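Local coordinates for cellulosome anchoring protein cohesin region (Clostridium thermocellum, PDB 4DH2), which binds a type I dockerin as the cohesin domain of a cellulosome anchoring protein, and so probably holds dockerin-bearing proteins in place, at residues D30-P35 against V115-D120; I46-L51 against L92-K97. All coordinates share one frame; numbering follows the deposited sequence.

Contact 1: D30-P35 against V115-D120; sequences DTVEIP and VRIKPD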
loop_
_atom_site.group_PDB
_atom_site.type_symbol
_atom_site.label_atom_id
_atom_site.label_comp_id
_atom_site.label_asym_id
_atom_site.label_seq_id
_atom_site.Cartn_x
_atom_site.Cartn_y
_atom_site.Cartn_z
ATOM N N ASP A 30 -15.020 -18.846 10.631
ATOM C CA ASP A 30 -15.072 -17.604 11.388
ATOM C C ASP A 30 -14.892 -16.403 10.484
ATOM O O ASP A 30 -14.216 -16.473 9.455
ATOM C CB ASP A 30 -13.951 -17.509 12.425
ATOM C CG ASP A 30 -14.189 -18.349 13.646
ATOM O OD1 ASP A 30 -15.300 -18.905 13.800
ATOM O OD2 ASP A 30 -13.248 -18.427 14.465
ATOM N N THR A 31 -15.480 -15.294 10.892
ATOM C CA THR A 31 -15.074 -13.991 10.378
ATOM C C THR A 31 -14.311 -13.303 11.476
ATOM O O THR A 31 -14.800 -13.173 12.600
ATOM C CB THR A 31 -16.280 -13.127 9.970
ATOM O OG1 THR A 31 -17.029 -13.808 8.965
ATOM C CG2 THR A 31 -15.831 -11.766 9.453
ATOM N N VAL A 32 -13.098 -12.839 11.162
ATOM C CA VAL A 32 -12.216 -12.296 12.174
ATOM C C VAL A 32 -11.514 -11.053 11.611
ATOM O O VAL A 32 -11.562 -10.807 10.402
ATOM C CB VAL A 32 -11.147 -13.321 12.589
ATOM C CG1 VAL A 32 -11.786 -14.578 13.181
ATOM C CG2 VAL A 32 -10.253 -13.691 11.395
ATOM N N GLU A 33 -10.910 -10.272 12.500
ATOM C CA GLU A 33 -10.105 -9.106 12.096
ATOM C C GLU A 33 -8.620 -9.443 12.210
ATOM O O GLU A 33 -8.211 -10.109 13.161
ATOM C CB GLU A 33 -10.426 -7.910 12.971
ATOM C CG GLU A 33 -11.734 -7.269 12.597
ATOM C CD GLU A 33 -12.072 -6.067 13.446
ATOM O OE1 GLU A 33 -11.336 -5.781 14.421
ATOM O OE2 GLU A 33 -13.083 -5.413 13.124
ATOM N N ILE A 34 -7.825 -9.064 11.204
ATOM C CA ILE A 34 -6.374 -9.213 11.275
ATOM C C ILE A 34 -5.753 -7.805 11.313
ATOM O O ILE A 34 -5.844 -7.061 10.344
ATOM C CB ILE A 34 -5.816 -9.985 10.056
ATOM C CG1 ILE A 34 -6.410 -11.399 9.981
ATOM C CG2 ILE A 34 -4.284 -10.071 10.133
ATOM C CD1 ILE A 34 -6.058 -12.093 8.742
ATOM N N PRO A 35 -5.154 -7.428 12.448
ATOM C CA PRO A 35 -4.515 -6.122 12.562
ATOM C C PRO A 35 -3.141 -6.172 11.924
ATOM O O PRO A 35 -2.445 -7.184 12.040
ATOM C CB PRO A 35 -4.396 -5.896 14.074
ATOM C CG PRO A 35 -5.186 -7.018 14.716
ATOM C CD PRO A 35 -5.146 -8.143 13.736
ATOM N N VAL A 115 -11.669 -10.668 7.522
ATOM C CA VAL A 115 -11.662 -11.781 6.622
ATOM C C VAL A 115 -12.544 -12.913 7.104
ATOM O O VAL A 115 -12.776 -13.076 8.305
ATOM C CB VAL A 115 -10.252 -12.336 6.429
ATOM C CG1 VAL A 115 -9.292 -11.190 6.107
ATOM C CG2 VAL A 115 -9.787 -13.140 7.668
ATOM N N ARG A 116 -13.007 -13.712 6.154
ATOM C CA ARG A 116 -13.747 -14.924 6.498
ATOM C C ARG A 116 -12.864 -16.091 6.229
ATOM O O ARG A 116 -12.284 -16.185 5.160
ATOM C CB ARG A 116 -15.000 -15.072 5.643
ATOM C CG ARG A 116 -15.704 -16.416 5.869
ATOM C CD ARG A 116 -16.787 -16.675 4.847
ATOM N NE ARG A 116 -18.017 -15.960 5.173
ATOM C CZ ARG A 116 -18.713 -15.220 4.318
ATOM N NH1 ARG A 116 -18.320 -15.082 3.060
ATOM N NH2 ARG A 116 -19.813 -14.614 4.728
ATOM N N ILE A 117 -12.749 -16.983 7.198
ATOM C CA ILE A 117 -12.015 -18.215 6.993
ATOM C C ILE A 117 -12.945 -19.258 6.390
ATOM O O ILE A 117 -13.998 -19.573 6.962
ATOM C CB ILE A 117 -11.425 -18.722 8.314
ATOM C CG1 ILE A 117 -10.596 -17.615 8.966
ATOM C CG2 ILE A 117 -10.616 -20.014 8.070
ATOM C CD1 ILE A 117 -10.061 -17.974 10.318
ATOM N N LYS A 118 -12.583 -19.803 5.235
ATOM C CA LYS A 118 -13.538 -20.643 4.515
ATOM C C LYS A 118 -13.871 -21.902 5.303
ATOM O O LYS A 118 -12.989 -22.577 5.802
ATOM C CB LYS A 118 -13.053 -20.947 3.096
ATOM C CG LYS A 118 -12.937 -19.673 2.262
ATOM C CD LYS A 118 -12.886 -19.935 0.772
ATOM C CE LYS A 118 -12.751 -18.624 0.019
ATOM N NZ LYS A 118 -12.641 -18.818 -1.449
ATOM N N PRO A 119 -15.167 -22.199 5.447
ATOM C CA PRO A 119 -15.558 -23.296 6.336
ATOM C C PRO A 119 -15.139 -24.657 5.803
ATOM O O PRO A 119 -15.119 -25.603 6.576
ATOM C CB PRO A 119 -17.092 -23.186 6.390
ATOM C CG PRO A 119 -17.484 -22.458 5.137
ATOM C CD PRO A 119 -16.326 -21.519 4.841
ATOM N N ASP A 120 -14.778 -24.734 4.520
ATOM C CA ASP A 120 -14.490 -26.009 3.866
ATOM C C ASP A 120 -13.004 -26.252 3.684
ATOM O O ASP A 120 -12.601 -27.032 2.817
ATOM C CB ASP A 120 -15.155 -26.052 2.488
ATOM C CG ASP A 120 -14.518 -25.082 1.504
ATOM O OD1 ASP A 120 -14.022 -24.014 1.936
ATOM O OD2 ASP A 120 -14.510 -25.389 0.295
#

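Contact 2: I46-L51 against L92-K97; sequences IQSFNL and LFDDDK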
loop_
_atom_site.group_PDB
_atom_site.type_symbol
_atom_site.label_atom_id
_atom_site.label_comp_id
_atom_site.label_asym_id
_atom_site.label_seq_id
_atom_site.Cartn_x
_atom_site.Cartn_y
_atom_site.Cartn_z
ATOM N N ILE A 46 6.268 9.514 8.515
ATOM C CA ILE A 46 5.987 9.007 7.180
ATOM C C ILE A 46 5.029 9.950 6.429
ATOM O O ILE A 46 3.927 10.260 6.901
ATOM C CB ILE A 46 5.311 7.636 7.267
ATOM C CG1 ILE A 46 6.177 6.663 8.086
ATOM C CG2 ILE A 46 5.028 7.036 5.873
ATOM C CD1 ILE A 46 5.409 5.451 8.587
ATOM N N GLN A 47 5.460 10.370 5.251
ATOM C CA GLN A 47 4.634 11.126 4.313
ATOM C C GLN A 47 3.746 10.225 3.473
ATOM O O GLN A 47 2.558 10.522 3.224
ATOM C CB GLN A 47 5.563 11.932 3.402
ATOM C CG GLN A 47 4.930 12.490 2.137
ATOM C CD GLN A 47 4.012 13.654 2.450
ATOM O OE1 GLN A 47 4.401 14.587 3.145
ATOM N NE2 GLN A 47 2.783 13.578 1.979
ATOM N N SER A 48 4.303 9.108 3.016
ATOM C CA SER A 48 3.554 8.252 2.124
ATOM C C SER A 48 4.070 6.815 2.200
ATOM O O SER A 48 5.270 6.590 2.417
ATOM C CB SER A 48 3.690 8.735 0.693
ATOM O OG SER A 48 3.019 7.873 -0.223
ATOM N N PHE A 49 3.169 5.869 1.985
ATOM C CA PHE A 49 3.603 4.485 1.820
ATOM C C PHE A 49 2.686 3.748 0.907
ATOM O O PHE A 49 1.516 4.109 0.741
ATOM C CB PHE A 49 3.747 3.755 3.165
ATOM C CG PHE A 49 2.428 3.439 3.872
ATOM C CD1 PHE A 49 1.649 2.357 3.498
ATOM C CD2 PHE A 49 2.005 4.224 4.928
ATOM C CE1 PHE A 49 0.486 2.069 4.179
ATOM C CE2 PHE A 49 0.851 3.954 5.598
ATOM C CZ PHE A 49 0.078 2.871 5.224
ATOM N N ASN A 50 3.227 2.699 0.294
ATOM C CA ASN A 50 2.492 1.865 -0.638
ATOM C C ASN A 50 3.007 0.468 -0.327
ATOM O O ASN A 50 4.232 0.224 -0.368
ATOM C CB ASN A 50 2.837 2.379 -2.031
ATOM C CG ASN A 50 2.148 1.665 -3.192
ATOM O OD1 ASN A 50 2.728 1.647 -4.271
ATOM N ND2 ASN A 50 0.936 1.129 -3.015
ATOM N N LEU A 51 2.078 -0.424 0.029
ATOM C CA LEU A 51 2.421 -1.743 0.572
ATOM C C LEU A 51 1.416 -2.755 0.006
ATOM O O LEU A 51 0.225 -2.421 -0.088
ATOM C CB LEU A 51 2.298 -1.662 2.106
ATOM C CG LEU A 51 2.490 -2.891 2.977
ATOM C CD1 LEU A 51 3.815 -3.483 2.684
ATOM C CD2 LEU A 51 2.438 -2.430 4.405
ATOM N N LEU A 92 -2.387 2.379 -0.096
ATOM C CA LEU A 92 -1.701 3.614 -0.416
ATOM C C LEU A 92 -2.079 4.680 0.604
ATOM O O LEU A 92 -3.274 4.998 0.811
ATOM C CB LEU A 92 -2.074 4.062 -1.813
ATOM C CG LEU A 92 -1.373 5.359 -2.235
ATOM C CD1 LEU A 92 0.138 5.147 -2.424
ATOM C CD2 LEU A 92 -2.015 5.850 -3.515
ATOM N N PHE A 93 -1.055 5.261 1.219
ATOM C CA PHE A 93 -1.236 6.369 2.139
ATOM C C PHE A 93 -0.415 7.546 1.689
ATOM O O PHE A 93 0.721 7.375 1.258
ATOM C CB PHE A 93 -0.769 5.968 3.536
ATOM C CG PHE A 93 -0.669 7.126 4.469
ATOM C CD1 PHE A 93 -1.777 7.567 5.166
ATOM C CD2 PHE A 93 0.520 7.808 4.609
ATOM C CE1 PHE A 93 -1.700 8.681 6.001
ATOM C CE2 PHE A 93 0.616 8.931 5.432
ATOM C CZ PHE A 93 -0.511 9.373 6.135
ATOM N N ASP A 94 -0.989 8.748 1.780
ATOM C CA ASP A 94 -0.248 9.960 1.553
ATOM C C ASP A 94 -0.906 11.062 2.386
ATOM O O ASP A 94 -2.122 11.201 2.377
ATOM C CB ASP A 94 -0.302 10.359 0.082
ATOM C CG ASP A 94 0.323 11.702 -0.191
ATOM O OD1 ASP A 94 1.516 11.873 0.138
ATOM O OD2 ASP A 94 -0.376 12.621 -0.735
ATOM N N ASP A 95 -0.099 11.825 3.111
ATOM C CA ASP A 95 -0.563 13.059 3.753
ATOM C C ASP A 95 -0.902 14.105 2.687
ATOM O O ASP A 95 -0.077 14.895 2.260
ATOM C CB ASP A 95 0.474 13.527 4.745
ATOM C CG ASP A 95 0.059 14.807 5.451
ATOM O OD1 ASP A 95 -1.156 15.040 5.505
ATOM O OD2 ASP A 95 0.942 15.538 5.950
ATOM N N ASP A 96 -2.166 14.076 2.280
ATOM C CA ASP A 96 -2.645 14.672 1.042
ATOM C C ASP A 96 -2.399 16.165 0.883
ATOM O O ASP A 96 -2.184 16.634 -0.222
ATOM C CB ASP A 96 -4.140 14.373 0.959
ATOM C CG ASP A 96 -4.769 14.803 -0.346
ATOM O OD1 ASP A 96 -4.316 14.374 -1.437
ATOM O OD2 ASP A 96 -5.733 15.597 -0.266
ATOM N N LYS A 97 -2.404 16.895 1.985
ATOM C CA LYS A 97 -2.272 18.349 1.916
ATOM C C LYS A 97 -0.833 18.830 1.840
ATOM O O LYS A 97 -0.581 20.015 1.537
ATOM C CB LYS A 97 -2.982 18.986 3.094
ATOM C CG LYS A 97 -4.470 18.733 3.054
ATOM C CD LYS A 97 -5.162 19.216 4.313
ATOM C CE LYS A 97 -6.663 19.003 4.209
ATOM N NZ LYS A 97 -7.203 19.589 2.950
HETATM O O HOH W 1 2.744 16.428 4.268
#

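Contact 1: D30-P35 against V115-D120
The backbone N-H of Ile-117 reaches Asp-30 O in the shortest polar bond between 30-35 and 115-120, with N and O 2.7 Å apart and an N-H...O angle of 168°. The same carbonyl oxygen also takes a weaker C-H...O contact from Arg-116 CA at 3.4 Å. One step further, Val-32 and Val-115 form an antiparallel hydrogen-bonded pair, in which the N of each lies 2.9 Å from the O of the other. Between these bonds sits the non-hydrogen-bonded pair of Thr-31 and Arg-116, where the backbones draw close enough for Thr-31 CA to rest 3.2 Å from Val-115 O.

Val-32 and Val-115 share one face of the sheet. Chi1 of -61° in Val-32 and -50° in Val-115 sets CG1 anti to the carbonyl carbon, which puts CG2 between the backbone N and the carbonyl carbon; the two CG2 methyls meet at 3.8 Å. Ile-34 comes in at about a right angle and sets CD1 4.0 Å from Val-115 CG2, while Ile-117 CD1 is a looser neighbour of Val-32 CG2. Branching at CB suits all four to extended strands. Val-32 and Ile-117 also touch Ala-26 of the neighbouring strand 15-27, Ile-34 and Ile-117 reach Val-158 of strand 149-161, and Val-115 packs on Ile-60 and Val-62.

Thr-31 and Arg-116 occupy the other, more open face, where a short hydroxylated residue and a long charged one can meet solvent. Thr-31 OG1 comes within 4.1 Å of Arg-116 CB, and the arginine's NH1 makes a salt bridge with Glu-61. Asp-30 OD2 accepts a hydrogen bond from Lys-27 N.

An antiparallel pair with one apolar and one polar face suits a beta sandwich; here it joins strands 31-39 and 108-117 of the jelly-roll cohesin domain.

Contact 2: I46-L51 against L92-K97
Strands 48-54 and 88-94 pair antiparallel at the dockerin-binding face of the cohesin, with Phe-49 and Phe-93 as the hydrogen-bonded pair; on the other edge of 48-54, Gln-47 and Ser-48 form a classic beta bulge facing Cys-142 of strand 129-142. Phe-93 O is gripped twice: Ser-48 OG donates to it at 2.8 Å, in the carbonyl plane, and Phe-49 N at 3.0 Å, tilted out of that plane. Serine suits the spot because its OG, anti to its own backbone N, is placed to reach the neighbouring strand's carbonyl. Phe-93 N returns a bond to Phe-49 O, and Asp-95 N one to Gln-47 O.

Gln-47 starts away from the partner strand, but a bend at chi2 (73°) starts the turn that brings its amide back. NE2 then serves two acceptors, each close to the amide plane: Asp-94 OD1 at 2.8 Å, met from above the carboxylate plane, and Asp-95 O at 3.2 Å. A water donates to both Gln-47 OE1 and Asp-95 OD2, so both ends of the amide are held and its rotation is fixed; Asp-95 OD2 also accepts from Gly-102 N.

On the inner face, Phe-93 CB sits 3.6 Å from the centroid of the Phe-49 ring in a CH-pi contact over its face. The two rings are near parallel, at 17°, but slid so far apart that they barely overlap. Phe-38 and Phe-141 also meet the Phe-49 ring.

The face of Ser-48, Asn-50, Leu-92 and Asp-94 turns to the dockerin. Asn-50 CB packs 3.9 Å from Leu-92 CD1, while its ND2 donates to Phe-91 O and to Leu-64 O of the dockerin chain. Lys-25 of that chain forms salt bridges with Asp-94 OD2 and Asp-96 OD1. Gln-47, bonded to the other oxygen of Asp-94, probably helps orient this charge for its partner.

Overall arrangement
Both contacts pair antiparallel strands of one sandwich, on opposite sides of the chain's centre with their own centres 28 Å apart. They are linked by sequence: strands 31-39 and 48-54 follow each other, as do 88-94 and 108-117, so contact 2 is nested inside the loop closed by contact 1. Contact 1 is partly buried and relies on backbone bonds and aliphatic packing; no other chain of the assembly touches its segments. All the touching residues of contact 2 are buried with the dockerin in place, combining an aromatic inner face with amide, hydroxyl and carboxylate groups, several of which engage the partner. One is structural pairing, the other part of the recognition surface.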